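Local coordinates for protein endoglucanase (Cryptopygus antarcticus, PDB 5H4U) that hydrolyses internal beta-1,4-glucosidic linkages in carboxymethylcellulose, lichenan and barley beta-glucan as a secreted family 45 endoglucanase, at residues Glu99-Ala105 / Gln218-Thr222; Ser71-Asn75 / Gln153-Gly157; Asp76-Gln82 / Ile212-Ser217; Met140-Gly144 / Gly186-Arg190. All coordinates share one frame. Residue numbers count along the deposited sequence, not the author numbering.

How the interactions relate
The four contacts join loops and helices to the double-psi beta-barrel of this single-chain GH45 enzyme. Helix 211-217 packs in interaction 3 and runs straight on into the disulfide-bonded tail of interaction 1, their centres about 15 Å apart. Interactions 2 and 3 adjoin through residues 71-82, which cross from helix 152-156 to helix 211-217. Interaction 4, nested between the segments of interaction 3, touches both 2 and 3: Val-73 CG2 lies 3.6 Å from Met-140 CE, and Pro-79 CD 3.2 Å from Met-140 O. Interactions 2 and 4 lie near the inferred catalytic residues, with Val-73 about 6 Å from Asp-29 and Ile-141 about 9 Å from Asp-138, side chain to side chain.

Interaction 1 (Glu99-Ala105 / Gln218-Thr222); sequences ESQTCCA and QCVRT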
loop_
_atom_site.group_PDB
_atom_site.type_symbol
_atom_site.label_atom_id
_atom_site.label_comp_id
_atom_site.label_asym_id
_atom_site.label_seq_id
_atom_site.Cartn_x
_atom_site.Cartn_y
_atom_site.Cartn_z
ATOM N N GLU A 99 -10.061 0.260 -12.846
ATOM C CA GLU A 99 -8.828 -0.441 -12.488
ATOM C C GLU A 99 -7.936 -0.660 -13.707
ATOM O O GLU A 99 -6.708 -0.735 -13.576
ATOM C CB GLU A 99 -9.130 -1.782 -11.795
ATOM C CG GLU A 99 -9.709 -1.633 -10.382
ATOM C CD GLU A 99 -9.624 -2.905 -9.502
ATOM O OE1 GLU A 99 -9.916 -4.022 -9.972
ATOM O OE2 GLU A 99 -9.248 -2.777 -8.312
ATOM N N SER A 100 -8.514 -0.746 -14.902
ATOM C CA SER A 100 -7.663 -0.865 -16.068
ATOM C C SER A 100 -6.735 0.334 -16.209
ATOM O O SER A 100 -5.653 0.209 -16.787
ATOM C CB SER A 100 -8.524 -1.038 -17.313
ATOM O OG SER A 100 -9.475 0.004 -17.408
ATOM N N GLN A 101 -7.095 1.469 -15.626
ATOM C CA GLN A 101 -6.246 2.645 -15.708
ATOM C C GLN A 101 -5.370 2.868 -14.486
ATOM O O GLN A 101 -4.372 3.585 -14.594
ATOM C CB GLN A 101 -7.114 3.892 -15.904
ATOM C CG GLN A 101 -7.226 4.408 -17.317
ATOM C CD GLN A 101 -7.565 5.870 -17.298
ATOM O OE1 GLN A 101 -6.678 6.724 -17.075
ATOM N NE2 GLN A 101 -8.864 6.188 -17.483
ATOM N N THR A 102 -5.677 2.254 -13.347
ATOM C CA THR A 102 -4.934 2.516 -12.121
ATOM C C THR A 102 -4.086 1.348 -11.651
ATOM O O THR A 102 -3.060 1.578 -11.013
ATOM C CB THR A 102 -5.881 2.924 -10.983
ATOM O OG1 THR A 102 -6.823 1.882 -10.736
ATOM C CG2 THR A 102 -6.628 4.179 -11.350
ATOM N N CYS A 103 -4.474 0.115 -11.958
ATOM C CA CYS A 103 -3.763 -1.036 -11.428
ATOM C C CYS A 103 -2.323 -1.075 -11.919
ATOM O O CYS A 103 -2.056 -1.081 -13.129
ATOM C CB CYS A 103 -4.498 -2.328 -11.773
ATOM S SG CYS A 103 -5.665 -2.849 -10.440
ATOM N N CYS A 104 -1.401 -1.055 -10.955
ATOM C CA CYS A 104 0.041 -1.059 -11.165
ATOM C C CYS A 104 0.551 0.211 -11.826
ATOM O O CYS A 104 1.670 0.234 -12.333
ATOM C CB CYS A 104 0.478 -2.297 -11.954
ATOM S SG CYS A 104 -0.162 -3.763 -11.158
ATOM N N ALA A 105 -0.240 1.273 -11.822
ATOM C CA ALA A 105 0.273 2.562 -12.223
ATOM C C ALA A 105 1.026 3.179 -11.059
ATOM O O ALA A 105 0.718 2.932 -9.887
ATOM C CB ALA A 105 -0.857 3.479 -12.668
ATOM N N GLN A 218 6.309 -6.981 -9.308
ATOM C CA GLN A 218 6.351 -7.800 -10.518
ATOM C C GLN A 218 5.246 -7.438 -11.501
ATOM O O GLN A 218 5.041 -8.160 -12.487
ATOM C CB GLN A 218 6.311 -9.299 -10.206
ATOM N N CYS A 219 4.565 -6.307 -11.294
ATOM C CA CYS A 219 3.419 -5.881 -12.097
ATOM C C CYS A 219 3.790 -4.623 -12.871
ATOM O O CYS A 219 3.912 -3.540 -12.286
ATOM C CB CYS A 219 2.211 -5.637 -11.211
ATOM S SG CYS A 219 0.722 -5.292 -12.154
ATOM N N VAL A 220 3.996 -4.778 -14.176
ATOM C CA VAL A 220 4.427 -3.703 -15.063
ATOM C C VAL A 220 3.362 -3.459 -16.120
ATOM O O VAL A 220 3.032 -4.368 -16.885
ATOM C CB VAL A 220 5.768 -4.046 -15.725
ATOM C CG1 VAL A 220 6.112 -3.018 -16.782
ATOM C CG2 VAL A 220 6.848 -4.128 -14.678
ATOM N N ARG A 221 2.839 -2.238 -16.184
ATOM C CA ARG A 221 1.849 -1.955 -17.216
ATOM C C ARG A 221 2.501 -2.099 -18.585
ATOM O O ARG A 221 3.468 -1.391 -18.907
ATOM C CB ARG A 221 1.233 -0.575 -17.012
ATOM C CG ARG A 221 0.364 -0.555 -15.804
ATOM C CD ARG A 221 -0.143 0.800 -15.440
ATOM N NE ARG A 221 -1.088 1.336 -16.418
ATOM C CZ ARG A 221 -2.360 0.968 -16.513
ATOM N NH1 ARG A 221 -2.833 0.037 -15.706
ATOM N NH2 ARG A 221 -3.153 1.517 -17.414
ATOM N N THR A 222 1.977 -3.032 -19.392
ATOM C CA THR A 222 2.765 -3.415 -20.558
ATOM C C THR A 222 2.423 -2.793 -21.908
ATOM O O THR A 222 3.253 -2.890 -22.823
ATOM C CB THR A 222 2.781 -4.918 -20.765
ATOM O OG1 THR A 222 3.866 -5.216 -21.654
ATOM C CG2 THR A 222 1.517 -5.341 -21.465
HETATM O O HOH W 1 3.749 -0.188 -14.243
#
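A disulfide and an arginine that binds backbone carbonyls join the end of helix 99-102 to the C-terminal tail that follows helix 211-217. Cys-104 SG and Cys-219 SG are 2.0 Å apart with a chi3 of 92°, close to the ideal for a relaxed disulfide, and their CA atoms lie 6.0 Å from each other. The helix ends in a type II beta turn from Thr-102 to Ala-105, with Ala-105 N 2.9 Å from Thr-102 O. Arg-221 reaches into this turn and has the largest area covered by the contact. Arg-221 NH2 and NH1 both donate to Ser-100 O, at 2.9 and 3.0 Å, and Arg-221 NH1 also donates to Cys-103 O at 2.9 Å, so that the edge of the guanidinium takes up the carbonyls of Ser-100, in the helix, and Cys-103, just after it. The aliphatic part lies along the turn, with Arg-221 CD 3.9 Å from Ala-105 CB. Several disulfides tie together the loops of this GH45 double-psi barrel, and the adjacent Cys-103 forms another with Cys-35. Water 1 adds a bridge, donating to Cys-104 O at 2.9 Å and accepting from Arg-221 N at 3.0 Å. Beyond the two segments, Cys-104 and Ala-105 are hydrogen-bonded to Val-125 of strand 120-128, whereas Val-220 pairs with Thr-44.

Interaction 2 (Ser71-Asn75 / Gln153-Gly157); sequences SYVCN and QSQWG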
loop_
_atom_site.group_PDB
_atom_site.type_symbol
_atom_site.label_atom_id
_atom_site.label_comp_id
_atom_site.label_asym_id
_atom_site.label_seq_id
_atom_site.Cartn_x
_atom_site.Cartn_y
_atom_site.Cartn_z
ATOM N N SER A 71 -3.919 -16.403 0.671
ATOM C CA SER A 71 -3.000 -15.484 0.009
ATOM C C SER A 71 -2.981 -14.122 0.700
ATOM O O SER A 71 -4.033 -13.566 1.018
ATOM C CB SER A 71 -3.407 -15.322 -1.449
ATOM O OG SER A 71 -2.768 -14.220 -2.027
ATOM N N TYR A 72 -1.787 -13.559 0.895
ATOM C CA TYR A 72 -1.625 -12.305 1.640
ATOM C C TYR A 72 -0.737 -11.331 0.878
ATOM O O TYR A 72 -0.146 -11.672 -0.153
ATOM C CB TYR A 72 -1.048 -12.562 3.038
ATOM C CG TYR A 72 -1.965 -13.415 3.879
ATOM C CD1 TYR A 72 -2.937 -12.829 4.678
ATOM C CD2 TYR A 72 -1.907 -14.787 3.831
ATOM C CE1 TYR A 72 -3.792 -13.583 5.422
ATOM C CE2 TYR A 72 -2.756 -15.551 4.567
ATOM C CZ TYR A 72 -3.695 -14.946 5.371
ATOM O OH TYR A 72 -4.557 -15.710 6.115
ATOM N N VAL A 73 -0.669 -10.093 1.378
ATOM C CA VAL A 73 0.283 -9.125 0.833
ATOM C C VAL A 73 1.698 -9.500 1.266
ATOM O O VAL A 73 1.924 -10.005 2.373
ATOM C CB VAL A 73 -0.075 -7.685 1.256
ATOM C CG1 VAL A 73 -0.117 -7.559 2.748
ATOM C CG2 VAL A 73 0.936 -6.683 0.655
ATOM N N CYS A 74 2.666 -9.223 0.395
ATOM C CA CYS A 74 4.040 -9.655 0.627
ATOM C C CYS A 74 4.790 -8.674 1.527
ATOM O O CYS A 74 4.592 -7.454 1.450
ATOM C CB CYS A 74 4.765 -9.808 -0.711
ATOM S SG CYS A 74 4.121 -11.125 -1.852
ATOM N N ASN A 75 5.677 -9.219 2.376
ATOM C CA ASN A 75 6.504 -8.389 3.249
ATOM C C ASN A 75 7.244 -7.367 2.406
ATOM O O ASN A 75 7.511 -6.243 2.847
ATOM C CB ASN A 75 7.498 -9.260 4.017
ATOM C CG ASN A 75 6.832 -10.162 5.047
ATOM O OD1 ASN A 75 5.850 -9.785 5.660
ATOM N ND2 ASN A 75 7.377 -11.364 5.239
ATOM N N GLN A 153 -5.289 -10.728 11.441
ATOM C CA GLN A 153 -5.396 -11.716 12.505
ATOM C C GLN A 153 -5.077 -13.105 11.961
ATOM O O GLN A 153 -4.303 -13.854 12.564
ATOM C CB GLN A 153 -6.788 -11.710 13.157
ATOM C CG GLN A 153 -6.914 -12.823 14.218
ATOM C CD GLN A 153 -8.164 -12.740 15.094
ATOM O OE1 GLN A 153 -8.189 -12.049 16.125
ATOM N NE2 GLN A 153 -9.203 -13.481 14.695
ATOM N N SER A 154 -5.577 -13.425 10.773
ATOM C CA SER A 154 -5.336 -14.751 10.248
ATOM C C SER A 154 -3.917 -14.886 9.718
ATOM O O SER A 154 -3.379 -15.993 9.711
ATOM C CB SER A 154 -6.399 -15.096 9.197
ATOM O OG SER A 154 -5.949 -14.921 7.875
ATOM N N GLN A 155 -3.276 -13.792 9.298
ATOM C CA GLN A 155 -1.918 -13.952 8.786
ATOM C C GLN A 155 -0.884 -13.934 9.900
ATOM O O GLN A 155 0.050 -14.741 9.887
ATOM C CB GLN A 155 -1.569 -12.866 7.757
ATOM C CG GLN A 155 -0.067 -12.738 7.472
ATOM C CD GLN A 155 0.283 -11.877 6.251
ATOM O OE1 GLN A 155 -0.390 -10.898 5.928
ATOM N NE2 GLN A 155 1.385 -12.216 5.605
ATOM N N TRP A 156 -1.066 -13.062 10.895
ATOM C CA TRP A 156 -0.049 -12.788 11.904
ATOM C C TRP A 156 -0.524 -12.956 13.331
ATOM O O TRP A 156 0.271 -12.738 14.248
ATOM C CB TRP A 156 0.449 -11.348 11.766
ATOM C CG TRP A 156 1.049 -11.022 10.456
ATOM C CD1 TRP A 156 0.528 -10.206 9.506
ATOM C CD2 TRP A 156 2.327 -11.447 9.965
ATOM N NE1 TRP A 156 1.380 -10.111 8.449
ATOM C CE2 TRP A 156 2.498 -10.859 8.703
ATOM C CE3 TRP A 156 3.341 -12.267 10.477
ATOM C CZ2 TRP A 156 3.626 -11.067 7.933
ATOM C CZ3 TRP A 156 4.471 -12.473 9.715
ATOM C CH2 TRP A 156 4.600 -11.883 8.445
ATOM N N GLY A 157 -1.801 -13.248 13.558
ATOM C CA GLY A 157 -2.300 -13.308 14.917
ATOM C C GLY A 157 -2.498 -11.969 15.585
ATOM O O GLY A 157 -2.531 -11.903 16.816
#
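Residues 71-75 run in a largely extended conformation past the last turn of helix 152-156, which stops at Trp-156; Gly-157 follows with positive phi (75°), its N hydrogen-bonded to Gln-153 O at 2.8 Å. The nearest CA pair, Tyr-72 and Gln-155, is 7.3 Å apart, and side chains fill the gap. Tyr-72 points at the helix: its hydroxyl forms a very short hydrogen bond with Ser-154, 2.4 Å between OH and OG, while Gln-155 CB lies over the ring face, 3.6 Å from its centroid, in a CH-pi contact. At the other end of the contact, Asn-75 OD1 meets the edge of the Trp-156 indole, 3.4 Å from CZ2. The amides of Asn-75 and Gln-155 find their hydrogen-bond partners in the loop around residues 52-55, Asn-75 ND2 with Asn-55 and Gln-155 NE2 with Ala-52 O. In the fold, the extended segment leads from the disulfide-linked loops that follow strand 19-27 toward strand 80-82, with Val-73 about 6 Å from Asp-29, the inferred nucleophile, side chain to side chain, and helix 152-156 covers its flank.

Interaction 3 (Asp76-Gln82 / Ile212-Ser217); sequences DQQPFTQ and ILTQKS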
loop_
_atom_site.group_PDB
_atom_site.type_symbol
_atom_site.label_atom_id
_atom_site.label_comp_id
_atom_site.label_asym_id
_atom_site.label_seq_id
_atom_site.Cartn_x
_atom_site.Cartn_y
_atom_site.Cartn_z
ATOM N N ASP A 76 7.469 -7.733 1.152
ATOM C CA ASP A 76 8.158 -6.971 0.136
ATOM C C ASP A 76 7.448 -5.677 -0.215
ATOM O O ASP A 76 8.062 -4.762 -0.784
ATOM C CB ASP A 76 8.113 -7.853 -1.113
ATOM C CG ASP A 76 9.379 -7.896 -1.836
ATOM O OD1 ASP A 76 10.246 -7.101 -1.464
ATOM O OD2 ASP A 76 9.502 -8.725 -2.770
ATOM N N GLN A 77 6.172 -5.567 0.118
ATOM C CA GLN A 77 5.386 -4.428 -0.304
ATOM C C GLN A 77 5.191 -3.399 0.800
ATOM O O GLN A 77 4.170 -2.711 0.845
ATOM C CB GLN A 77 4.085 -4.953 -0.911
ATOM C CG GLN A 77 4.357 -5.330 -2.386
ATOM C CD GLN A 77 3.308 -6.221 -3.018
ATOM O OE1 GLN A 77 2.126 -6.141 -2.700
ATOM N NE2 GLN A 77 3.746 -7.086 -3.931
ATOM N N GLN A 78 6.170 -3.261 1.668
ATOM C CA GLN A 78 6.276 -2.258 2.708
ATOM C C GLN A 78 6.901 -0.976 2.172
ATOM O O GLN A 78 7.676 -1.010 1.211
ATOM C CB GLN A 78 7.139 -2.754 3.841
ATOM C CG GLN A 78 6.492 -3.706 4.750
ATOM C CD GLN A 78 7.442 -4.042 5.851
ATOM O OE1 GLN A 78 8.435 -4.721 5.648
ATOM N NE2 GLN A 78 7.181 -3.504 7.012
ATOM N N PRO A 79 6.606 0.146 2.824
ATOM C CA PRO A 79 7.201 1.414 2.408
ATOM C C PRO A 79 8.668 1.468 2.781
ATOM O O PRO A 79 9.110 0.874 3.770
ATOM C CB PRO A 79 6.400 2.465 3.186
ATOM C CG PRO A 79 5.885 1.748 4.388
ATOM C CD PRO A 79 5.677 0.309 3.961
ATOM N N PHE A 80 9.421 2.212 1.979
ATOM C CA PHE A 80 10.848 2.346 2.190
ATOM C C PHE A 80 11.306 3.676 1.618
ATOM O O PHE A 80 10.499 4.527 1.240
ATOM C CB PHE A 80 11.592 1.161 1.577
ATOM C CG PHE A 80 11.387 1.005 0.103
ATOM C CD1 PHE A 80 10.275 0.343 -0.389
ATOM C CD2 PHE A 80 12.346 1.440 -0.789
ATOM C CE1 PHE A 80 10.090 0.164 -1.744
ATOM C CE2 PHE A 80 12.177 1.255 -2.148
ATOM C CZ PHE A 80 11.047 0.616 -2.625
ATOM N N THR A 81 12.619 3.844 1.569
ATOM C CA THR A 81 13.262 5.031 1.038
ATOM C C THR A 81 14.387 4.640 0.100
ATOM O O THR A 81 15.033 3.604 0.276
ATOM C CB THR A 81 13.898 5.855 2.131
ATOM O OG1 THR A 81 14.902 5.041 2.757
ATOM C CG2 THR A 81 12.879 6.269 3.152
ATOM N N GLN A 82 14.644 5.516 -0.865
ATOM C CA GLN A 82 15.872 5.498 -1.645
ATOM C C GLN A 82 16.393 6.932 -1.662
ATOM O O GLN A 82 15.719 7.838 -2.168
ATOM C CB GLN A 82 15.629 4.952 -3.054
ATOM C CG GLN A 82 16.862 4.945 -3.912
ATOM C CD GLN A 82 16.923 3.760 -4.849
ATOM O OE1 GLN A 82 17.476 2.711 -4.495
ATOM N NE2 GLN A 82 16.385 3.923 -6.072
ATOM N N ILE A 212 12.683 0.019 -8.965
ATOM C CA ILE A 212 12.820 -0.318 -7.558
ATOM C C ILE A 212 11.480 -0.685 -6.934
ATOM O O ILE A 212 11.449 -1.358 -5.901
ATOM C CB ILE A 212 13.557 0.781 -6.766
ATOM C CG1 ILE A 212 14.077 0.162 -5.465
ATOM C CG2 ILE A 212 12.723 2.041 -6.587
ATOM C CD1 ILE A 212 14.986 1.005 -4.681
ATOM N N LEU A 213 10.369 -0.288 -7.546
ATOM C CA LEU A 213 9.053 -0.756 -7.131
ATOM C C LEU A 213 8.627 -2.001 -7.918
ATOM O O LEU A 213 8.231 -3.011 -7.329
ATOM C CB LEU A 213 8.031 0.381 -7.303
ATOM C CG LEU A 213 8.062 1.489 -6.242
ATOM C CD1 LEU A 213 7.160 2.667 -6.614
ATOM C CD2 LEU A 213 7.687 0.946 -4.860
ATOM N N THR A 214 8.733 -1.957 -9.247
ATOM C CA THR A 214 8.240 -3.061 -10.071
ATOM C C THR A 214 9.062 -4.329 -9.925
ATOM O O THR A 214 8.560 -5.412 -10.230
ATOM C CB THR A 214 8.197 -2.681 -11.554
ATOM O OG1 THR A 214 9.524 -2.671 -12.090
ATOM C CG2 THR A 214 7.581 -1.328 -11.734
ATOM N N GLN A 215 10.306 -4.239 -9.485
ATOM C CA GLN A 215 11.032 -5.469 -9.208
ATOM C C GLN A 215 10.513 -6.141 -7.943
ATOM O O GLN A 215 10.696 -7.349 -7.772
ATOM C CB GLN A 215 12.536 -5.168 -9.148
ATOM C CG GLN A 215 13.380 -6.047 -8.257
ATOM C CD GLN A 215 13.965 -5.252 -7.087
ATOM O OE1 GLN A 215 14.658 -4.239 -7.294
ATOM N NE2 GLN A 215 13.681 -5.698 -5.848
ATOM N N LYS A 216 9.825 -5.390 -7.081
ATOM C CA LYS A 216 9.163 -5.963 -5.919
ATOM C C LYS A 216 7.779 -6.497 -6.274
ATOM O O LYS A 216 7.458 -7.653 -5.971
ATOM C CB LYS A 216 9.058 -4.908 -4.825
ATOM C CG LYS A 216 10.314 -4.727 -4.019
ATOM C CD LYS A 216 10.370 -3.357 -3.397
ATOM C CE LYS A 216 11.726 -3.132 -2.805
ATOM N NZ LYS A 216 12.695 -2.880 -3.901
ATOM N N SER A 217 6.959 -5.688 -6.955
ATOM C CA SER A 217 5.567 -6.074 -7.180
ATOM C C SER A 217 5.414 -7.058 -8.325
ATOM O O SER A 217 4.486 -7.877 -8.312
ATOM C CB SER A 217 4.722 -4.842 -7.476
ATOM O OG SER A 217 5.061 -4.310 -8.746
HETATM O O HOH W 2 6.307 -8.689 -3.604
HETATM O O HOH W 3 9.506 -9.554 -5.414
#
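Phe-80 and Lys-216 each have 86 Å² covered here, and Ile-212 a further 67 Å². Phe-80 projects from strand 80-82 toward the helix with chi1 near +60° (p), bringing the outer end of its ring between three side chains: CE2 lies 3.8 Å from Ile-212 CD1, which approaches the ring edge, CE1 lies 4.0 Å from Leu-213 CD2, and CZ lies 3.8 Å from Lys-216 CE. Lys-216 bends back along its own helix so that NZ donates to Ile-212 O at 2.8 Å, leaving its methylene chain beside the phenylalanine. Gln-82 OE1 makes a close, non-bonded approach of 3.0 Å to Ile-212 CD1. Asp-76 OD1 lies 3.5 Å from Lys-216 CG. Water 2 donates to Lys-216 O at 2.8 Å and, weakly, to Asp-76 OD2 at 3.3 Å, and accepts weakly from Gln-77 NE2 at 3.0 Å, which also bonds Arg-48 O. The axes of strand 80-82 and of residues 212-217 of the helix approach to 11.9 Å, with 141° between their N-to-C directions. Strand 80-82 pairs antiparallel with strand 85-94, whose Phe-89 packs against Gln-77, Leu-213 and Ser-217.

Interaction 4 (Met140-Gly144 / Gly186-Arg190); sequences MIPGG and GCNWR
Just after strand 135-140 of the double-psi barrel, a type II beta turn from Ile-141 to Gly-144 packs against helical residues 186-190 in a buried contact. Met-140 (phi/psi -85/104) ends the strand. Ile-141 (-130/117, rotamer mt) points at the helix, with CG2 3.6 Å from Arg-190 CB and CD1 4.1 Å from Trp-189 CZ3 (Trp-189 chi1 t, chi2 96°); Ile-141 O accepts from Gly-144 N at 3.0 Å. The CA atoms come closest at Pro-142 (-59/123) and Cys-187, 4.9 Å apart. A CB on Gly-186 would clash with Pro-142 CD. Gly-143 (98/-7) suits glycine: a CB would crowd the preceding carbonyl and come within 3.4 Å of Cys-187 SG (chi1 t), disulfide-bonded to Cys-176. Gly-144 (-81/9) places CA 4.0 Å from Arg-190 NH1. Arg-190 is extended (chi1-chi4 t), hydrogen-bonded through NH2 to Asn-196 OD1 and through NH1 to Ile-170 O. Water 4 bridges Pro-142 O (2.7 Å) and, weakly, Arg-190 NH1 (3.5 Å). Cys-187 CA makes a CA-H...O contact of 3.3 Å with Pro-142 O.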
loop_
_atom_site.group_PDB
_atom_site.type_symbol
_atom_site.label_atom_id
_atom_site.label_comp_id
_atom_site.label_asym_id
_atom_site.label_seq_id
_atom_site.Cartn_x
_atom_site.Cartn_y
_atom_site.Cartn_z
ATOM N N MET A 140 0.099 2.062 2.036
ATOM C CA MET A 140 0.210 0.779 2.718
ATOM C C MET A 140 1.352 0.860 3.730
ATOM O O MET A 140 2.528 0.808 3.374
ATOM C CB MET A 140 0.406 -0.331 1.693
ATOM C CG MET A 140 -0.909 -0.806 1.118
ATOM S SD MET A 140 -0.824 -1.951 -0.286
ATOM C CE MET A 140 -0.691 -3.503 0.589
ATOM N N ILE A 141 1.006 0.993 5.010
ATOM C CA ILE A 141 1.984 1.134 6.082
ATOM C C ILE A 141 1.679 0.146 7.202
ATOM O O ILE A 141 0.621 0.231 7.825
ATOM C CB ILE A 141 2.007 2.569 6.623
ATOM C CG1 ILE A 141 2.100 3.542 5.442
ATOM C CG2 ILE A 141 3.195 2.752 7.518
ATOM C CD1 ILE A 141 1.769 4.957 5.764
ATOM N N PRO A 142 2.569 -0.799 7.503
ATOM C CA PRO A 142 2.308 -1.748 8.592
ATOM C C PRO A 142 2.107 -1.028 9.914
ATOM O O PRO A 142 2.935 -0.221 10.338
ATOM C CB PRO A 142 3.570 -2.611 8.609
ATOM C CG PRO A 142 4.142 -2.463 7.274
ATOM C CD PRO A 142 3.839 -1.084 6.833
ATOM N N GLY A 143 0.961 -1.272 10.532
ATOM C CA GLY A 143 0.651 -0.642 11.784
ATOM C C GLY A 143 -0.227 0.576 11.666
ATOM O O GLY A 143 -0.586 1.149 12.698
ATOM N N GLY A 144 -0.522 1.035 10.443
ATOM C CA GLY A 144 -1.375 2.190 10.264
ATOM C C GLY A 144 -2.865 1.950 10.346
ATOM O O GLY A 144 -3.626 2.885 10.083
ATOM N N GLY A 186 8.644 -1.325 7.912
ATOM C CA GLY A 186 7.612 -0.442 7.396
ATOM C C GLY A 186 6.980 0.364 8.501
ATOM O O GLY A 186 6.873 1.591 8.416
ATOM N N CYS A 187 6.626 -0.319 9.587
ATOM C CA CYS A 187 6.115 0.344 10.774
ATOM C C CYS A 187 7.002 1.521 11.137
ATOM O O CYS A 187 6.536 2.663 11.201
ATOM C CB CYS A 187 6.042 -0.667 11.916
ATOM S SG CYS A 187 5.193 -0.118 13.342
ATOM N N ASN A 188 8.309 1.272 11.270
ATOM C CA ASN A 188 9.220 2.327 11.712
ATOM C C ASN A 188 9.290 3.472 10.712
ATOM O O ASN A 188 9.378 4.647 11.103
ATOM C CB ASN A 188 10.598 1.736 12.005
ATOM C CG ASN A 188 10.660 1.105 13.397
ATOM O OD1 ASN A 188 10.233 1.714 14.387
ATOM N ND2 ASN A 188 11.090 -0.143 13.466
ATOM N N TRP A 189 9.246 3.149 9.421
ATOM C CA TRP A 189 9.226 4.175 8.386
ATOM C C TRP A 189 8.144 5.220 8.648
ATOM O O TRP A 189 8.345 6.412 8.396
ATOM C CB TRP A 189 9.020 3.483 7.051
ATOM C CG TRP A 189 9.000 4.315 5.833
ATOM C CD1 TRP A 189 10.036 4.558 4.985
ATOM C CD2 TRP A 189 7.845 4.949 5.261
ATOM N NE1 TRP A 189 9.601 5.330 3.937
ATOM C CE2 TRP A 189 8.260 5.580 4.084
ATOM C CE3 TRP A 189 6.506 5.053 5.648
ATOM C CZ2 TRP A 189 7.387 6.308 3.288
ATOM C CZ3 TRP A 189 5.648 5.772 4.864
ATOM C CH2 TRP A 189 6.087 6.397 3.698
ATOM N N ARG A 190 7.011 4.798 9.204
ATOM C CA ARG A 190 5.923 5.733 9.444
ATOM C C ARG A 190 6.304 6.815 10.462
ATOM O O ARG A 190 5.810 7.951 10.383
ATOM C CB ARG A 190 4.692 4.958 9.903
ATOM C CG ARG A 190 3.538 5.813 10.324
ATOM C CD ARG A 190 2.600 5.027 11.182
ATOM N NE ARG A 190 1.696 5.904 11.905
ATOM C CZ ARG A 190 0.803 5.488 12.789
ATOM N NH1 ARG A 190 0.666 4.200 13.064
ATOM N NH2 ARG A 190 0.054 6.374 13.405
HETATM O O HOH W 4 2.970 1.796 12.138
#